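Long-range contact in transcriptional regulator, MarR family (Silicibacter pomeroyi DSS-3, PDB 3BOQ), which probably binds DNA and regulates transcription, as expected of a winged helix-turn-helix protein of the MarR family: residues S46-R58 with L68-L82. Numbering follows the deposited sequence.
Sequences SLAKFDAMAQLAR and LSGALKVTNGNVSGL
The carboxylate of D51 reaches from helix 47-58 to the backbone of K73 and V74, in the turn that links helices 65-71 and 79-88. With CG anti to the backbone N (chi1 173°), D51 OD1 accepts the K73 N-H (3.2 Å from K73 N) on the syn side, close to the carboxylate plane and nearly straight. D51 OD2 accepts the N-H of V74 (2.9 Å from V74 N) from well above that plane, and K73 N adds a weak, bent second bond to it. Two successive amides, one near the carboxylate plane and one above it, probably limit its rotation, while V74 CG2 packs against D51 CG (3.9 Å). Replaced by an alanine, D51 could no longer accept from either amide, and the turn would probably be less firmly tied to helix 47-58. Helices 65-71 and 79-88 form the helix-turn-helix of the winged domain, the later one being the probable DNA-recognition helix as in other MarR proteins, and helix 47-58 packs across both. On its facing side, the small A52 lets two leucines come close: L82 CD2 lies 3.7 Å from A52 CB, and L72 CD1, from the turn, approaches A52 CA at 3.8 Å. The other branch of L82, CD1, lies against CG of K49 (4.0 Å); the lysine chain runs on extended to a salt bridge between K49 NZ and D89. Farther along, L68 CD1 meets L56 CD2 (3.8 Å), and Q55 CB and CG touch L68 CD1 and A71 CB. In the same turn, K73 also packs on L22 of the second subunit.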
loop_
_atom_site.group_PDB
_atom_site.type_symbol
_atom_site.label_atom_id
_atom_site.label_comp_id
_atom_site.label_asym_id
_atom_site.label_seq_id
_atom_site.Cartn_x
_atom_site.Cartn_y
_atom_site.Cartn_z
ATOM N N SER B 46 12.703 -2.529 8.788
ATOM C CA SER B 46 11.544 -1.981 8.098
ATOM C C SER B 46 10.812 -3.088 7.412
ATOM O O SER B 46 11.412 -4.110 7.072
ATOM C CB SER B 46 12.027 -1.072 6.973
ATOM O OG SER B 46 11.853 0.241 7.375
ATOM N N LEU B 47 9.537 -2.858 7.125
ATOM C CA LEU B 47 8.830 -3.760 6.261
ATOM C C LEU B 47 9.486 -3.811 4.873
ATOM O O LEU B 47 9.651 -4.894 4.312
ATOM C CB LEU B 47 7.358 -3.365 6.180
ATOM C CG LEU B 47 6.367 -4.470 5.852
ATOM C CD1 LEU B 47 6.587 -5.676 6.773
ATOM C CD2 LEU B 47 4.900 -3.929 5.913
ATOM N N ALA B 48 9.848 -2.642 4.319
ATOM C CA ALA B 48 10.558 -2.581 3.029
ATOM C C ALA B 48 11.846 -3.455 3.051
ATOM O O ALA B 48 12.089 -4.232 2.119
ATOM C CB ALA B 48 10.858 -1.132 2.644
ATOM N N LYS B 49 12.626 -3.350 4.131
ATOM C CA LYS B 49 13.839 -4.143 4.339
ATOM C C LYS B 49 13.589 -5.635 4.500
ATOM O O LYS B 49 14.251 -6.470 3.858
ATOM C CB LYS B 49 14.570 -3.639 5.577
ATOM C CG LYS B 49 15.306 -2.317 5.370
ATOM C CD LYS B 49 16.339 -2.098 6.441
ATOM C CE LYS B 49 16.931 -0.755 6.281
ATOM N NZ LYS B 49 17.772 -0.427 7.454
ATOM N N PHE B 50 12.652 -5.966 5.387
ATOM C CA PHE B 50 12.213 -7.338 5.591
ATOM C C PHE B 50 11.779 -7.925 4.250
ATOM O O PHE B 50 12.204 -9.027 3.888
ATOM C CB PHE B 50 11.064 -7.405 6.617
ATOM C CG PHE B 50 10.499 -8.786 6.775
ATOM C CD1 PHE B 50 11.157 -9.732 7.561
ATOM C CD2 PHE B 50 9.361 -9.174 6.066
ATOM C CE1 PHE B 50 10.683 -11.038 7.675
ATOM C CE2 PHE B 50 8.858 -10.479 6.176
ATOM C CZ PHE B 50 9.521 -11.416 6.992
ATOM N N ASP B 51 10.947 -7.178 3.512
ATOM C CA ASP B 51 10.502 -7.600 2.197
ATOM C C ASP B 51 11.642 -7.981 1.220
ATOM O O ASP B 51 11.611 -9.078 0.637
ATOM C CB ASP B 51 9.548 -6.563 1.598
ATOM C CG ASP B 51 9.183 -6.864 0.156
ATOM O OD1 ASP B 51 8.950 -8.055 -0.160
ATOM O OD2 ASP B 51 9.142 -5.905 -0.661
ATOM N N ALA B 52 12.633 -7.097 1.046
ATOM C CA ALA B 52 13.828 -7.410 0.243
ATOM C C ALA B 52 14.560 -8.672 0.709
ATOM O O ALA B 52 14.905 -9.549 -0.099
ATOM C CB ALA B 52 14.785 -6.218 0.216
HETATM N N MSE B 53 14.791 -8.771 2.014
HETATM C CA MSE B 53 15.485 -9.943 2.589
HETATM C C MSE B 53 14.765 -11.279 2.360
HETATM O O MSE B 53 15.406 -12.313 2.185
HETATM C CB MSE B 53 15.743 -9.737 4.070
HETATM C CG MSE B 53 16.642 -8.574 4.330
HETATM SE SE MSE B 53 16.770 -8.071 6.218
HETATM C CE MSE B 53 17.836 -9.622 6.880
ATOM N N ALA B 54 13.437 -11.242 2.367
ATOM C CA ALA B 54 12.619 -12.404 2.113
ATOM C C ALA B 54 12.854 -12.962 0.711
ATOM O O ALA B 54 12.910 -14.180 0.534
ATOM C CB ALA B 54 11.138 -12.051 2.320
ATOM N N GLN B 55 12.996 -12.075 -0.275
ATOM C CA GLN B 55 13.233 -12.497 -1.658
ATOM C C GLN B 55 14.590 -13.155 -1.763
ATOM O O GLN B 55 14.720 -14.178 -2.414
ATOM C CB GLN B 55 13.135 -11.328 -2.642
ATOM C CG GLN B 55 11.931 -10.440 -2.432
ATOM C CD GLN B 55 10.642 -11.224 -2.111
ATOM O OE1 GLN B 55 9.932 -10.905 -1.147
ATOM N NE2 GLN B 55 10.352 -12.258 -2.906
ATOM N N LEU B 56 15.578 -12.578 -1.084
ATOM C CA LEU B 56 16.928 -13.114 -1.059
ATOM C C LEU B 56 17.024 -14.421 -0.280
ATOM O O LEU B 56 17.714 -15.334 -0.720
ATOM C CB LEU B 56 17.927 -12.082 -0.519
ATOM C CG LEU B 56 17.878 -10.704 -1.193
ATOM C CD1 LEU B 56 18.673 -9.688 -0.414
ATOM C CD2 LEU B 56 18.338 -10.756 -2.647
ATOM N N ALA B 57 16.358 -14.523 0.872
ATOM C CA ALA B 57 16.342 -15.791 1.615
ATOM C C ALA B 57 15.687 -16.921 0.809
ATOM O O ALA B 57 16.111 -18.071 0.930
ATOM C CB ALA B 57 15.672 -15.641 2.969
ATOM N N ARG B 58 14.667 -16.597 0.002
ATOM C CA ARG B 58 14.056 -17.570 -0.906
ATOM C C ARG B 58 15.026 -17.972 -2.045
ATOM O O ARG B 58 14.914 -19.073 -2.605
ATOM C CB ARG B 58 12.709 -17.056 -1.478
ATOM C CG ARG B 58 11.850 -18.165 -2.182
ATOM C CD ARG B 58 10.385 -17.762 -2.588
ATOM N NE ARG B 58 9.783 -16.710 -1.737
ATOM C CZ ARG B 58 9.477 -16.826 -0.434
ATOM N NH1 ARG B 58 9.703 -17.961 0.235
ATOM N NH2 ARG B 58 8.954 -15.782 0.216
ATOM N N LEU B 68 15.704 -8.779 -8.181
ATOM C CA LEU B 68 15.342 -8.410 -6.808
ATOM C C LEU B 68 14.180 -7.422 -6.803
ATOM O O LEU B 68 13.186 -7.622 -6.095
ATOM C CB LEU B 68 16.531 -7.803 -6.054
ATOM C CG LEU B 68 16.260 -7.224 -4.659
ATOM C CD1 LEU B 68 15.630 -8.251 -3.744
ATOM C CD2 LEU B 68 17.550 -6.767 -4.050
ATOM N N SER B 69 14.339 -6.349 -7.574
ATOM C CA SER B 69 13.343 -5.306 -7.712
ATOM C C SER B 69 12.015 -5.907 -8.178
ATOM O O SER B 69 10.934 -5.580 -7.584
ATOM C CB SER B 69 13.866 -4.232 -8.669
ATOM O OG SER B 69 12.842 -3.418 -9.216
ATOM N N GLY B 70 12.113 -6.802 -9.208
ATOM C CA GLY B 70 10.959 -7.481 -9.813
ATOM C C GLY B 70 10.165 -8.387 -8.869
ATOM O O GLY B 70 8.938 -8.657 -9.118
ATOM N N ALA B 71 10.863 -8.833 -7.794
ATOM C CA ALA B 71 10.321 -9.820 -6.842
ATOM C C ALA B 71 9.799 -9.190 -5.540
ATOM O O ALA B 71 9.167 -9.855 -4.718
ATOM C CB ALA B 71 11.384 -10.888 -6.503
ATOM N N LEU B 72 10.102 -7.915 -5.334
ATOM C CA LEU B 72 9.646 -7.173 -4.168
ATOM C C LEU B 72 8.099 -7.108 -4.126
ATOM O O LEU B 72 7.433 -6.858 -5.138
ATOM C CB LEU B 72 10.250 -5.761 -4.195
ATOM C CG LEU B 72 11.428 -5.349 -3.302
ATOM C CD1 LEU B 72 12.523 -6.403 -3.144
ATOM C CD2 LEU B 72 11.993 -4.050 -3.825
ATOM N N LYS B 73 7.540 -7.348 -2.940
ATOM C CA LYS B 73 6.084 -7.271 -2.770
ATOM C C LYS B 73 5.664 -5.867 -2.380
ATOM O O LYS B 73 4.551 -5.484 -2.610
ATOM C CB LYS B 73 5.594 -8.292 -1.730
ATOM C CG LYS B 73 5.362 -9.676 -2.300
ATOM C CD LYS B 73 6.415 -10.671 -1.826
ATOM C CE LYS B 73 6.165 -12.065 -2.444
ATOM N NZ LYS B 73 6.065 -11.979 -3.927
ATOM N N VAL B 74 6.559 -5.133 -1.724
ATOM C CA VAL B 74 6.354 -3.722 -1.452
ATOM C C VAL B 74 7.083 -2.984 -2.583
ATOM O O VAL B 74 8.237 -3.295 -2.888
ATOM C CB VAL B 74 6.908 -3.328 -0.051
ATOM C CG1 VAL B 74 6.564 -1.865 0.259
ATOM C CG2 VAL B 74 6.359 -4.256 1.040
ATOM N N THR B 75 6.421 -2.030 -3.221
ATOM C CA THR B 75 6.996 -1.342 -4.378
ATOM C C THR B 75 8.233 -0.483 -4.044
ATOM O O THR B 75 8.166 0.403 -3.173
ATOM C CB THR B 75 5.965 -0.427 -5.008
ATOM O OG1 THR B 75 5.863 0.755 -4.205
ATOM C CG2 THR B 75 4.605 -1.129 -5.078
ATOM N N ASN B 76 9.336 -0.749 -4.760
ATOM C CA ASN B 76 10.647 -0.054 -4.616
ATOM C C ASN B 76 11.337 0.033 -3.238
ATOM O O ASN B 76 11.467 -0.959 -2.504
ATOM C CB ASN B 76 10.606 1.340 -5.261
ATOM C CG ASN B 76 11.086 1.323 -6.677
ATOM O OD1 ASN B 76 10.896 0.335 -7.390
ATOM N ND2 ASN B 76 11.718 2.418 -7.111
ATOM N N GLY B 77 11.755 1.253 -2.911
ATOM C CA GLY B 77 12.603 1.555 -1.774
ATOM C C GLY B 77 13.818 2.245 -2.369
ATOM O O GLY B 77 14.863 2.343 -1.699
ATOM N N ASN B 78 13.643 2.773 -3.604
ATOM C CA ASN B 78 14.740 3.021 -4.576
ATOM C C ASN B 78 15.633 1.797 -4.454
ATOM O O ASN B 78 16.569 1.788 -3.659
ATOM C CB ASN B 78 15.499 4.333 -4.289
ATOM C CG ASN B 78 16.895 4.394 -4.955
ATOM O OD1 ASN B 78 17.109 3.894 -6.064
ATOM N ND2 ASN B 78 17.841 5.026 -4.267
ATOM N N VAL B 79 15.300 0.750 -5.202
ATOM C CA VAL B 79 15.773 -0.601 -4.894
ATOM C C VAL B 79 17.284 -0.682 -4.508
ATOM O O VAL B 79 17.627 -1.287 -3.476
ATOM C CB VAL B 79 15.305 -1.625 -5.971
ATOM C CG1 VAL B 79 15.841 -1.262 -7.344
ATOM C CG2 VAL B 79 15.638 -3.063 -5.569
ATOM N N SER B 80 18.165 -0.049 -5.303
ATOM C CA SER B 80 19.603 -0.046 -4.977
ATOM C C SER B 80 19.897 0.720 -3.677
ATOM O O SER B 80 20.718 0.284 -2.875
ATOM C CB SER B 80 20.480 0.407 -6.154
ATOM O OG SER B 80 20.465 1.809 -6.313
ATOM N N GLY B 81 19.188 1.828 -3.472
ATOM C CA GLY B 81 19.218 2.582 -2.219
ATOM C C GLY B 81 18.701 1.782 -1.038
ATOM O O GLY B 81 19.184 1.936 0.080
ATOM N N LEU B 82 17.723 0.925 -1.290
ATOM C CA LEU B 82 17.261 -0.044 -0.301
ATOM C C LEU B 82 18.352 -1.095 -0.002
ATOM O O LEU B 82 18.662 -1.358 1.156
ATOM C CB LEU B 82 15.962 -0.717 -0.767
ATOM C CG LEU B 82 15.469 -1.838 0.153
ATOM C CD1 LEU B 82 15.012 -1.285 1.516
ATOM C CD2 LEU B 82 14.360 -2.609 -0.516
#